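Side-chain contacts in coronin (Toxoplasma gondii, PDB 4OZU), which probably binds actin filaments, this chain being the WD40 beta-propeller domain of the longer protein: residues A[198-201]-A[202-205]; A[40-43]-A[44-47]; A[274-277]-A[278-281]; A[329-332]-A[333-336]. All coordinates share one frame; numbering follows the deposited sequence.

Contact 1: A[198-201]-A[202-205]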
ATOM      1  N   ILE A 198      15.667  -4.705   7.451  1.00 19.60           N
ATOM      2  CA  ILE A 198      15.440  -3.299   7.748  1.00 18.76           C
ATOM      3  C   ILE A 198      16.587  -2.476   7.171  1.00 20.16           C
ATOM      4  O   ILE A 198      17.759  -2.784   7.399  1.00 20.84           O
ATOM      5  CB  ILE A 198      15.339  -3.036   9.261  1.00 21.25           C
ATOM      6  CG1 ILE A 198      14.406  -4.049   9.936  1.00 20.25           C
ATOM      7  CG2 ILE A 198      14.880  -1.612   9.505  1.00 22.70           C
ATOM      8  CD1 ILE A 198      12.987  -4.047   9.402  1.00 19.71           C
ATOM      9  N   VAL A 199      16.234  -1.415   6.447  1.00 21.27           N
ATOM     10  CA  VAL A 199      17.208  -0.613   5.704  1.00 22.00           C
ATOM     11  C   VAL A 199      17.132   0.850   6.092  1.00 23.49           C
ATOM     12  O   VAL A 199      16.042   1.425   6.122  1.00 21.75           O
ATOM     13  CB  VAL A 199      16.979  -0.718   4.188  1.00 22.07           C
ATOM     14  CG1 VAL A 199      18.028   0.085   3.431  1.00 26.55           C
ATOM     15  CG2 VAL A 199      17.003  -2.181   3.749  1.00 22.47           C
ATOM     16  N   ASP A 200      18.297   1.434   6.380  1.00 24.03           N
ATOM     17  CA  ASP A 200      18.430   2.870   6.614  1.00 22.49           C
ATOM     18  C   ASP A 200      19.021   3.520   5.361  1.00 22.44           C
ATOM     19  O   ASP A 200      20.220   3.401   5.105  1.00 25.78           O
ATOM     20  CB  ASP A 200      19.313   3.130   7.837  1.00 22.77           C
ATOM     21  CG  ASP A 200      19.396   4.611   8.212  1.00 26.63           C
ATOM     22  OD1 ASP A 200      19.320   5.480   7.317  1.00 24.84           O
ATOM     23  OD2 ASP A 200      19.552   4.900   9.418  1.00 32.37           O
ATOM     24  N   PRO A 201      18.183   4.203   4.566  1.00 21.52           N
ATOM     25  CA  PRO A 201      18.707   4.747   3.304  1.00 22.35           C
ATOM     26  C   PRO A 201      19.699   5.894   3.471  1.00 24.65           C
ATOM     27  O   PRO A 201      20.617   6.018   2.667  1.00 26.68           O
ATOM     28  CB  PRO A 201      17.453   5.234   2.584  1.00 18.74           C
ATOM     29  CG  PRO A 201      16.443   5.463   3.673  1.00 20.66           C
ATOM     30  CD  PRO A 201      16.734   4.427   4.709  1.00 23.49           C
ATOM     31  N   ARG A 202      19.519   6.730   4.486  1.00 22.83           N
ATOM     32  CA  ARG A 202      20.429   7.850   4.686  1.00 24.25           C
ATOM     33  C   ARG A 202      21.810   7.371   5.141  1.00 23.40           C
ATOM     34  O   ARG A 202      22.806   8.071   4.953  1.00 26.75           O
ATOM     35  CB  ARG A 202      19.837   8.841   5.684  1.00 22.13           C
ATOM     36  CG  ARG A 202      18.697   9.657   5.083  1.00 21.13           C
ATOM     37  CD  ARG A 202      18.028  10.554   6.081  1.00 21.65           C
ATOM     38  NE  ARG A 202      17.368   9.785   7.127  1.00 23.88           N
ATOM     39  CZ  ARG A 202      16.656  10.328   8.106  1.00 21.85           C
ATOM     40  NH1 ARG A 202      16.514  11.647   8.178  1.00 23.50           N
ATOM     41  NH2 ARG A 202      16.099   9.553   9.016  1.00 20.56           N
ATOM     42  N   ALA A 203      21.866   6.177   5.724  1.00 27.73           N
ATOM     43  CA  ALA A 203      23.135   5.561   6.116  1.00 30.15           C
ATOM     44  C   ALA A 203      23.587   4.556   5.060  1.00 31.97           C
ATOM     45  O   ALA A 203      24.720   4.067   5.101  1.00 30.48           O
ATOM     46  CB  ALA A 203      22.996   4.883   7.466  1.00 28.53           C
ATOM     47  N   ALA A 204      22.685   4.254   4.127  1.00 30.63           N
ATOM     48  CA  ALA A 204      22.920   3.276   3.070  1.00 33.38           C
ATOM     49  C   ALA A 204      23.359   1.932   3.639  1.00 52.56           C
ATOM     50  O   ALA A 204      24.317   1.331   3.155  1.00 37.16           O
ATOM     51  CB  ALA A 204      23.958   3.803   2.086  1.00 34.72           C
ATOM     52  N   GLN A 205      22.662   1.456   4.667  1.00 31.69           N
ATOM     53  CA  GLN A 205      23.050   0.206   5.305  1.00 39.08           C
ATOM     54  C   GLN A 205      21.858  -0.600   5.804  1.00 28.04           C
ATOM     55  O   GLN A 205      20.780  -0.063   6.083  1.00 27.11           O
ATOM     56  CB  GLN A 205      24.026   0.486   6.459  1.00 52.06           C
ATOM     57  CG  GLN A 205      23.421   1.162   7.672  1.00 54.43           C
ATOM     58  CD  GLN A 205      24.476   1.593   8.687  1.00 56.16           C
ATOM     59  OE1 GLN A 205      25.646   1.773   8.347  1.00 62.22           O
ATOM     60  NE2 GLN A 205      24.061   1.759   9.938  1.00 48.98           N
TER
HETATM   61  O   HOH W   1      17.320   6.934   6.769  1.00 24.91           O
HETATM   62  O   HOH W   2      21.848   3.335  10.905  0.64 28.04           O
HETATM   63  O   HOH W   3      17.793   7.151  10.063  1.00 44.04           O
HETATM   64  O   HOH W   4      22.768   7.585   1.890  1.00 40.94           O

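Contact 2: A[40-43]-A[44-47]. With ACT (acetate ion), chain C.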
ATOM      1  N   ALA A  40      -4.160   1.112  -7.297  1.00 25.98           N
ATOM      2  CA  ALA A  40      -3.785   2.249  -6.477  1.00 24.17           C
ATOM      3  C   ALA A  40      -4.909   3.276  -6.497  1.00 29.94           C
ATOM      4  O   ALA A  40      -5.678   3.351  -7.453  1.00 25.25           O
ATOM      5  CB  ALA A  40      -2.494   2.868  -6.967  1.00 23.11           C
ATOM      6  N   ALA A  41      -5.015   4.047  -5.424  1.00 21.82           N
ATOM      7  CA  ALA A  41      -6.001   5.114  -5.362  1.00 23.38           C
ATOM      8  C   ALA A  41      -5.502   6.226  -4.460  1.00 27.87           C
ATOM      9  O   ALA A  41      -4.771   5.973  -3.501  1.00 26.19           O
ATOM     10  CB  ALA A  41      -7.347   4.578  -4.862  1.00 23.91           C
ATOM     11  N   ASN A  42      -5.867   7.461  -4.784  1.00 22.51           N
ATOM     12  CA  ASN A  42      -5.686   8.560  -3.851  1.00 23.65           C
ATOM     13  C   ASN A  42      -7.065   9.160  -3.576  1.00 23.40           C
ATOM     14  O   ASN A  42      -8.067   8.459  -3.704  1.00 24.68           O
ATOM     15  CB  ASN A  42      -4.663   9.586  -4.372  1.00 21.16           C
ATOM     16  CG  ASN A  42      -5.094  10.300  -5.651  1.00 22.58           C
ATOM     17  OD1 ASN A  42      -6.208  10.134  -6.156  1.00 21.19           O
ATOM     18  ND2 ASN A  42      -4.190  11.124  -6.170  1.00 23.43           N
ATOM     19  N   THR A  43      -7.144  10.422  -3.178  1.00 26.95           N
ATOM     20  CA  THR A  43      -8.438  10.969  -2.786  1.00 32.06           C
ATOM     21  C   THR A  43      -9.330  11.264  -3.989  1.00 31.06           C
ATOM     22  O   THR A  43     -10.518  11.519  -3.818  1.00 27.05           O
ATOM     23  CB  THR A  43      -8.290  12.257  -1.960  1.00 29.91           C
ATOM     24  OG1 THR A  43      -7.568  13.241  -2.711  1.00 28.61           O
ATOM     25  CG2 THR A  43      -7.565  11.969  -0.655  1.00 31.26           C
ATOM     26  N   GLU A  44      -8.761  11.210  -5.194  1.00 24.45           N
ATOM     27  CA  GLU A  44      -9.469  11.625  -6.408  1.00 28.81           C
ATOM     28  C   GLU A  44      -9.537  10.529  -7.468  1.00 26.87           C
ATOM     29  O   GLU A  44     -10.556  10.390  -8.152  1.00 25.45           O
ATOM     30  CB  GLU A  44      -8.789  12.861  -7.005  1.00 27.17           C
ATOM     31  CG  GLU A  44      -9.429  13.425  -8.270  1.00 42.36           C
ATOM     32  CD  GLU A  44     -10.622  14.309  -7.975  1.00 67.72           C
ATOM     33  OE1 GLU A  44     -11.045  14.371  -6.800  1.00 58.44           O
ATOM     34  OE2 GLU A  44     -11.133  14.949  -8.920  1.00 66.10           O
ATOM     35  N   TYR A  45      -8.461   9.760  -7.602  1.00 26.62           N
ATOM     36  CA  TYR A  45      -8.305   8.836  -8.727  1.00 25.18           C
ATOM     37  C   TYR A  45      -8.090   7.390  -8.307  1.00 27.20           C
ATOM     38  O   TYR A  45      -7.632   7.101  -7.203  1.00 25.93           O
ATOM     39  CB  TYR A  45      -7.122   9.251  -9.612  1.00 27.80           C
ATOM     40  CG  TYR A  45      -7.171  10.678 -10.088  1.00 25.74           C
ATOM     41  CD1 TYR A  45      -8.196  11.115 -10.908  1.00 28.11           C
ATOM     42  CD2 TYR A  45      -6.179  11.585  -9.735  1.00 26.37           C
ATOM     43  CE1 TYR A  45      -8.257  12.417 -11.344  1.00 34.29           C
ATOM     44  CE2 TYR A  45      -6.225  12.894 -10.173  1.00 31.98           C
ATOM     45  CZ  TYR A  45      -7.272  13.303 -10.976  1.00 36.07           C
ATOM     46  OH  TYR A  45      -7.348  14.598 -11.428  1.00 36.46           O
ATOM     47  N   ILE A  46      -8.416   6.493  -9.228  1.00 23.59           N
ATOM     48  CA  ILE A  46      -8.084   5.082  -9.126  1.00 23.16           C
ATOM     49  C   ILE A  46      -7.159   4.742 -10.292  1.00 26.14           C
ATOM     50  O   ILE A  46      -7.436   5.134 -11.421  1.00 29.51           O
ATOM     51  CB  ILE A  46      -9.344   4.184  -9.198  1.00 21.11           C
ATOM     52  CG1 ILE A  46     -10.328   4.526  -8.074  1.00 22.71           C
ATOM     53  CG2 ILE A  46      -8.965   2.712  -9.148  1.00 25.53           C
ATOM     54  CD1 ILE A  46     -11.723   3.960  -8.301  1.00 29.47           C
ATOM     55  N   ALA A  47      -6.076   4.020 -10.022  1.00 24.63           N
ATOM     56  CA  ALA A  47      -5.215   3.511 -11.084  1.00 24.37           C
ATOM     57  C   ALA A  47      -5.399   2.006 -11.187  1.00 24.99           C
ATOM     58  O   ALA A  47      -5.332   1.300 -10.181  1.00 25.19           O
ATOM     59  CB  ALA A  47      -3.757   3.857 -10.815  1.00 28.86           C
TER
HETATM   60  C   ACT C 402      -4.197  13.312  -2.501  1.00 33.39           C
HETATM   61  O   ACT C 402      -4.910  14.321  -2.681  1.00 39.63           O
HETATM   62  OXT ACT C 402      -4.802  12.225  -2.400  1.00 35.31           O
HETATM   63  CH3 ACT C 402      -2.705  13.404  -2.405  1.00 29.78           C

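Contact 3: A[274-277]-A[278-281]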
ATOM      1  N   ILE A 274      -2.326  -4.647   5.014  1.00 20.74           N
ATOM      2  CA  ILE A 274      -2.635  -3.229   4.868  1.00 20.49           C
ATOM      3  C   ILE A 274      -2.919  -2.634   6.239  1.00 17.82           C
ATOM      4  O   ILE A 274      -3.866  -3.053   6.909  1.00 21.30           O
ATOM      5  CB  ILE A 274      -3.858  -3.006   3.953  1.00 22.32           C
ATOM      6  CG1 ILE A 274      -3.613  -3.618   2.567  1.00 31.35           C
ATOM      7  CG2 ILE A 274      -4.194  -1.528   3.846  1.00 25.72           C
ATOM      8  CD1 ILE A 274      -2.429  -3.036   1.818  1.00 45.00           C
ATOM      9  N   PHE A 275      -2.104  -1.666   6.655  1.00 19.09           N
ATOM     10  CA  PHE A 275      -2.262  -1.039   7.963  1.00 18.19           C
ATOM     11  C   PHE A 275      -2.878   0.349   7.868  1.00 20.58           C
ATOM     12  O   PHE A 275      -2.396   1.210   7.134  1.00 23.61           O
ATOM     13  CB  PHE A 275      -0.911  -0.951   8.675  1.00 19.18           C
ATOM     14  CG  PHE A 275      -1.003  -0.547  10.129  1.00 18.61           C
ATOM     15  CD1 PHE A 275      -1.846  -1.215  11.003  1.00 19.35           C
ATOM     16  CD2 PHE A 275      -0.211   0.476  10.626  1.00 18.52           C
ATOM     17  CE1 PHE A 275      -1.905  -0.860  12.338  1.00 22.33           C
ATOM     18  CE2 PHE A 275      -0.267   0.838  11.961  1.00 17.57           C
ATOM     19  CZ  PHE A 275      -1.109   0.170  12.816  1.00 19.13           C
ATOM     20  N   ASP A 276      -3.959   0.536   8.617  1.00 19.23           N
ATOM     21  CA  ASP A 276      -4.554   1.844   8.859  1.00 19.82           C
ATOM     22  C   ASP A 276      -3.863   2.401  10.096  1.00 20.34           C
ATOM     23  O   ASP A 276      -4.199   2.043  11.220  1.00 18.31           O
ATOM     24  CB  ASP A 276      -6.073   1.714   9.050  1.00 18.17           C
ATOM     25  CG  ASP A 276      -6.752   3.019   9.482  1.00 19.93           C
ATOM     26  OD1 ASP A 276      -6.054   4.025   9.742  1.00 23.83           O
ATOM     27  OD2 ASP A 276      -8.013   3.021   9.591  1.00 19.69           O
ATOM     28  N   GLU A 277      -2.881   3.268   9.878  1.00 21.14           N
ATOM     29  CA  GLU A 277      -2.030   3.754  10.957  1.00 16.60           C
ATOM     30  C   GLU A 277      -2.809   4.617  11.945  1.00 16.11           C
ATOM     31  O   GLU A 277      -2.346   4.869  13.056  1.00 22.86           O
ATOM     32  CB  GLU A 277      -0.858   4.557  10.388  1.00 20.81           C
ATOM     33  CG  GLU A 277      -1.243   5.940   9.856  1.00 23.18           C
ATOM     34  CD  GLU A 277      -1.211   7.014  10.934  1.00 19.04           C
ATOM     35  OE1 GLU A 277      -0.196   7.103  11.661  1.00 21.21           O
ATOM     36  OE2 GLU A 277      -2.202   7.769  11.054  1.00 21.65           O
ATOM     37  N   THR A 278      -3.980   5.077  11.522  1.00 16.57           N
ATOM     38  CA  THR A 278      -4.759   6.034  12.300  1.00 18.77           C
ATOM     39  C   THR A 278      -5.677   5.352  13.318  1.00 18.16           C
ATOM     40  O   THR A 278      -5.876   5.877  14.415  1.00 21.93           O
ATOM     41  CB  THR A 278      -5.602   6.936  11.371  1.00 23.29           C
ATOM     42  OG1 THR A 278      -4.806   7.343  10.245  1.00 23.89           O
ATOM     43  CG2 THR A 278      -6.091   8.169  12.121  1.00 23.05           C
ATOM     44  N   THR A 279      -6.222   4.189  12.963  1.00 17.96           N
ATOM     45  CA  THR A 279      -7.094   3.432  13.864  1.00 19.19           C
ATOM     46  C   THR A 279      -6.464   2.138  14.369  1.00 18.51           C
ATOM     47  O   THR A 279      -6.912   1.578  15.373  1.00 19.68           O
ATOM     48  CB  THR A 279      -8.432   3.051  13.197  1.00 22.24           C
ATOM     49  OG1 THR A 279      -8.187   2.132  12.128  1.00 19.41           O
ATOM     50  CG2 THR A 279      -9.166   4.283  12.672  1.00 27.56           C
ATOM     51  N   GLY A 280      -5.442   1.656  13.671  1.00 21.16           N
ATOM     52  CA  GLY A 280      -4.834   0.383  14.006  1.00 23.07           C
ATOM     53  C   GLY A 280      -5.448  -0.819  13.305  1.00 21.91           C
ATOM     54  O   GLY A 280      -5.047  -1.955  13.557  1.00 19.24           O
ATOM     55  N   MET A 281      -6.410  -0.592  12.418  1.00 18.69           N
ATOM     56  CA  MET A 281      -6.972  -1.693  11.643  1.00 21.96           C
ATOM     57  C   MET A 281      -5.904  -2.262  10.727  1.00 20.54           C
ATOM     58  O   MET A 281      -5.138  -1.524  10.087  1.00 20.05           O
ATOM     59  CB  MET A 281      -8.181  -1.257  10.813  1.00 19.81           C
ATOM     60  CG  MET A 281      -9.428  -0.897  11.601  1.00 25.24           C
ATOM     61  SD  MET A 281      -9.924  -2.080  12.869  1.00 27.31           S
ATOM     62  CE  MET A 281     -10.057  -3.599  11.933  1.00 26.31           C
TER

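Contact 4: A[329-332]-A[333-336]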
ATOM      1  N   ARG A 329     -20.882   8.026   7.215  1.00 29.23           N
ATOM      2  CA  ARG A 329     -21.306   6.628   7.192  1.00 27.87           C
ATOM      3  C   ARG A 329     -20.530   5.778   8.191  1.00 27.57           C
ATOM      4  O   ARG A 329     -20.705   4.561   8.246  1.00 28.48           O
ATOM      5  CB  ARG A 329     -21.143   6.053   5.783  1.00 26.49           C
ATOM      6  CG  ARG A 329     -22.117   6.646   4.777  1.00 33.77           C
ATOM      7  CD  ARG A 329     -22.255   5.761   3.555  1.00 61.07           C
ATOM      8  NE  ARG A 329     -20.984   5.610   2.853  1.00 84.69           N
ATOM      9  CZ  ARG A 329     -20.430   4.450   2.503  1.00 74.81           C
ATOM     10  NH1 ARG A 329     -21.021   3.289   2.775  1.00 45.99           N
ATOM     11  NH2 ARG A 329     -19.267   4.456   1.868  1.00 49.20           N
ATOM     12  N   ALA A 330     -19.673   6.427   8.977  1.00 23.90           N
ATOM     13  CA  ALA A 330     -18.789   5.739   9.914  1.00 23.22           C
ATOM     14  C   ALA A 330     -17.905   4.758   9.155  1.00 23.18           C
ATOM     15  O   ALA A 330     -17.514   3.711   9.680  1.00 24.10           O
ATOM     16  CB  ALA A 330     -19.582   5.021  11.001  1.00 25.74           C
ATOM     17  N   GLU A 331     -17.593   5.107   7.911  1.00 28.23           N
ATOM     18  CA  GLU A 331     -16.639   4.341   7.119  1.00 22.21           C
ATOM     19  C   GLU A 331     -15.226   4.677   7.573  1.00 21.61           C
ATOM     20  O   GLU A 331     -14.851   5.846   7.562  1.00 24.79           O
ATOM     21  CB  GLU A 331     -16.800   4.660   5.629  1.00 20.67           C
ATOM     22  CG  GLU A 331     -15.870   3.870   4.719  1.00 25.35           C
ATOM     23  CD  GLU A 331     -15.972   4.304   3.269  1.00 29.10           C
ATOM     24  OE1 GLU A 331     -15.775   5.512   2.992  1.00 25.05           O
ATOM     25  OE2 GLU A 331     -16.249   3.438   2.409  1.00 26.33           O
ATOM     26  N   ILE A 332     -14.435   3.675   7.959  1.00 24.68           N
ATOM     27  CA  ILE A 332     -13.054   3.943   8.368  1.00 23.99           C
ATOM     28  C   ILE A 332     -12.040   3.490   7.315  1.00 22.99           C
ATOM     29  O   ILE A 332     -10.905   3.964   7.293  1.00 23.00           O
ATOM     30  CB  ILE A 332     -12.717   3.289   9.725  1.00 31.26           C
ATOM     31  CG1 ILE A 332     -12.705   1.768   9.634  1.00 47.46           C
ATOM     32  CG2 ILE A 332     -13.704   3.761  10.798  1.00 32.24           C
ATOM     33  CD1 ILE A 332     -12.090   1.114  10.846  1.00 71.60           C
ATOM     34  N   GLY A 333     -12.452   2.576   6.446  1.00 20.10           N
ATOM     35  CA  GLY A 333     -11.612   2.145   5.344  1.00 21.82           C
ATOM     36  C   GLY A 333     -12.452   1.664   4.182  1.00 23.49           C
ATOM     37  O   GLY A 333     -13.644   1.364   4.345  1.00 22.07           O
ATOM     38  N   ARG A 334     -11.844   1.609   3.002  1.00 23.75           N
ATOM     39  CA  ARG A 334     -12.537   1.093   1.825  1.00 20.80           C
ATOM     40  C   ARG A 334     -11.573   0.377   0.899  1.00 19.55           C
ATOM     41  O   ARG A 334     -10.539   0.924   0.505  1.00 20.68           O
ATOM     42  CB  ARG A 334     -13.250   2.219   1.069  1.00 22.93           C
ATOM     43  CG  ARG A 334     -14.224   1.710   0.013  1.00 22.87           C
ATOM     44  CD  ARG A 334     -14.729   2.832  -0.896  1.00 25.97           C
ATOM     45  NE  ARG A 334     -15.170   4.008  -0.148  1.00 23.67           N
ATOM     46  CZ  ARG A 334     -15.303   5.223  -0.676  1.00 24.90           C
ATOM     47  NH1 ARG A 334     -15.050   5.429  -1.964  1.00 24.21           N
ATOM     48  NH2 ARG A 334     -15.695   6.236   0.081  1.00 25.86           N
ATOM     49  N   MET A 335     -11.917  -0.863   0.579  1.00 22.36           N
ATOM     50  CA  MET A 335     -11.172  -1.640  -0.398  1.00 23.37           C
ATOM     51  C   MET A 335     -11.823  -1.506  -1.765  1.00 21.41           C
ATOM     52  O   MET A 335     -13.043  -1.505  -1.878  1.00 24.51           O
ATOM     53  CB  MET A 335     -11.123  -3.109   0.014  1.00 21.86           C
ATOM     54  CG  MET A 335     -10.398  -4.018  -0.961  1.00 28.25           C
ATOM     55  SD  MET A 335     -10.674  -5.761  -0.582  1.00 36.91           S
ATOM     56  CE  MET A 335      -9.900  -5.888   1.022  1.00 93.50           C
ATOM     57  N   LEU A 336     -10.994  -1.383  -2.794  1.00 21.72           N
ATOM     58  CA  LEU A 336     -11.445  -1.513  -4.171  1.00 24.73           C
ATOM     59  C   LEU A 336     -10.964  -2.872  -4.635  1.00 24.97           C
ATOM     60  O   LEU A 336      -9.763  -3.117  -4.716  1.00 23.56           O
ATOM     61  CB  LEU A 336     -10.898  -0.390  -5.050  1.00 25.85           C
ATOM     62  CG  LEU A 336     -11.287   1.013  -4.577  1.00 24.06           C
ATOM     63  CD1 LEU A 336     -10.554   2.092  -5.364  1.00 24.46           C
ATOM     64  CD2 LEU A 336     -12.794   1.194  -4.697  1.00 28.58           C
TER

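Contact 1: A[198-201]-A[202-205]
Asp-200 and Ala-203 meet where strand 195-200 turns over into strand 205-211. The carboxylate of Asp-200 lies back over the turn. CG stands anti to the backbone N (chi1 -175°), beside the carbonyl carbon, which brings OD1 to the N-H of Ala-203. Asp-200 OD1 accepts from Ala-203 N at 3.1 Å. The donor comes from above the carboxylate plane, and the bond is bent. The methyl CB of Ala-203 rests 3.7 Å from Asp-200 CG.

The backbone of Asp-200 does a second job. Asp-200 N donates to Gln-205 O at 2.9 Å, and Gln-205 N returns a bond to Asp-200 O. This is an antiparallel hydrogen-bonded pair. Ala-204 and Gln-205 both face Asp-200, which makes a G1 beta bulge. Ala-204 carries the positive phi (54°) of that bulge. The turn closes the hairpin between the third and fourth strands (195-200 and 205-211) of one four-stranded propeller blade. Pro-201 sits at its first corner, and its O takes a weak bond from Ala-204 N. The Pro-201 side chain packs on Phe-157 of strand 154-159.

Arg-202 runs past the carboxylate without a direct salt bridge. Water 1 donates to Asp-200 OD1 at 2.5 Å and accepts from Arg-202 NE at 2.9 Å, lying in the guanidinium plane at its edge. A bend at chi3 carries the guanidinium on to the C-terminal part of the chain. There it bonds Trp-379 O, Glu-383 O and Asn-384 OD1, and makes a cation-pi contact with Trp-379.

Contact 2: A[40-43]-A[44-47]
Two flat groups lie side by side here, the amide of Asn-42 and the ring of Tyr-45. They point the same way, with their planes 34° apart. Asn-42 ND2 comes within 4.1 Å of Tyr-45 CD2. On one face of the ring, CG of Glu-44 sits over the centre, 3.4 Å above the plane. The Tyr-45 side chain also touches Phe-87, Leu-109 and Val-113.

The amide oxygen of Asn-42 is gripped twice. Tyr-45 N donates to Asn-42 OD1 at 2.7 Å, nearly in line with the C=O bond. Glu-44 N donates to the same Asn-42 OD1 at 2.9 Å, from above the amide plane. With chi1 at 64°, CG of Asn-42 is wedged between its own N and carbonyl carbon, and this turns the oxygen in toward the two N-H groups. ND2 bonds Arg-92 O, which also fixes the rotation of the amide.

This side chain braces the tight turn of the beta hairpin 40-41/45-49, at the edge of a propeller sheet. Asn-42 N donates to Tyr-45 O at 3.0 Å. Further back, Ala-40 and Ala-47 form an antiparallel hydrogen-bonded pair, and their CB atoms touch at 4.2 Å. Ala-41 and Ile-46 form the non-hydrogen-bonded pair between, with side chains on the other face, where both meet Leu-336.

At the corner, Thr-43 N donates to OXT of an acetate ion at 3.1 Å. The acetate probably came from the crystallisation liquor. Thr-43 OG1 lies close to both acetate oxygens. Glu-44 bends at chi2 and forms a salt bridge through OE2 to Arg-62.

Contact 3: A[274-277]-A[278-281]
Asp-276 and Thr-279 form the tight part of this turn. Thr-279 OG1 donates to Asp-276 OD2 at 2.7 Å, from well above the carboxylate plane. Asp-276 OD1 accepts from Thr-278 N at 2.9 Å, on its anti side and tilted out of the carboxylate plane. Thr-279 N adds a weak bond to the same atom. Lys-322 makes a salt bridge to OD2, which probably steadies the negative charge. Buried Glu-277 folds back here, and Glu-277 OE2 accepts from Thr-278 OG1 at 2.8 Å, while OE1 forms a salt bridge with Arg-389.

Backbone bonds close the turn beneath. Asp-276 N donates to Met-281 O at 2.8 Å, and Gly-280 N donates to Asp-276 O. Thr-279 OG1 also accepts from Met-281 N at 3.3 Å, which makes an ST turn. The whole links strands 271-275 and 281-286 of one four-stranded propeller sheet. Gly-280 has a positive phi (90°), a conformation easy for glycine.

On the Phe-275 side contact is by van der Waals approach alone. The ring edge meets Gly-280 O, with Phe-275 CE1 3.5 Å away. Phe-275 is partly exposed, and no hydrogen bond holds its ring to the turn.

Contact 4: A[329-332]-A[333-336]
Glu-331 reaches across to Arg-334 and binds it by a two-point salt bridge. From CB the chain runs straight out, CG anti to the backbone N (chi1 -178°) and CD anti to CA. Glu-331 CG passes 3.4 Å from Gly-333 O. CD lies at the edge of the Arg-334 guanidinium, in its plane. The two oxygens then divide the partner between them. Glu-331 OE1 accepts from Arg-334 NH2 at 3.0 Å through its syn lone pair. Glu-331 OE2 accepts from Arg-334 NE at 2.8 Å, also on the syn side but tilted out of the carboxylate plane. The grip is side-on, and both bonds are nearly straight. The carboxylate and guanidinium planes stand 30° apart.

OE2 has further partners. Arg-329 NH2 forms a salt bridge to Glu-331 OE2 at 3.2 Å, and Ser-348 OG bonds the same oxygen. OE1 also takes the N-H of Asp-326. The carboxylate is buried, and two arginines probably hold it in the charged form. Arg-329 is itself paired with Asp-326 through NE.

Ile-332 and Gly-333 both face Phe-349, a classic beta bulge. The bulge lies between Glu-331 and Arg-334 on strand 331-339. That strand runs between strands 317-319 and 343-350 in a five-stranded propeller sheet. Trp-20 of strand 16-25, in the same sheet, packs on both Arg-329 and Arg-334.

How the contacts relate
Along the chain the order is contact 2, contact 1, contact 3, contact 4. Each lies in a different sheet of the propeller. Contacts 1, 2 and 3 are turns joining neighbouring antiparallel strands, while contact 4 runs along strand 331-339 from the residues just before it. Contact 1 stands apart, with its centre about 34 Å from that of contact 4, on the opposite side of the chain's centre. Contacts 2 and 3 do not touch, but contact 4 touches both. Leu-336 CD1 packs 3.6 Å from Ile-46 CG1, and Ile-332 CD1 packs 3.4 Å from Met-281 CG. Strand 331-339 thus joins the sheets of contacts 2 and 3 by side-chain packing.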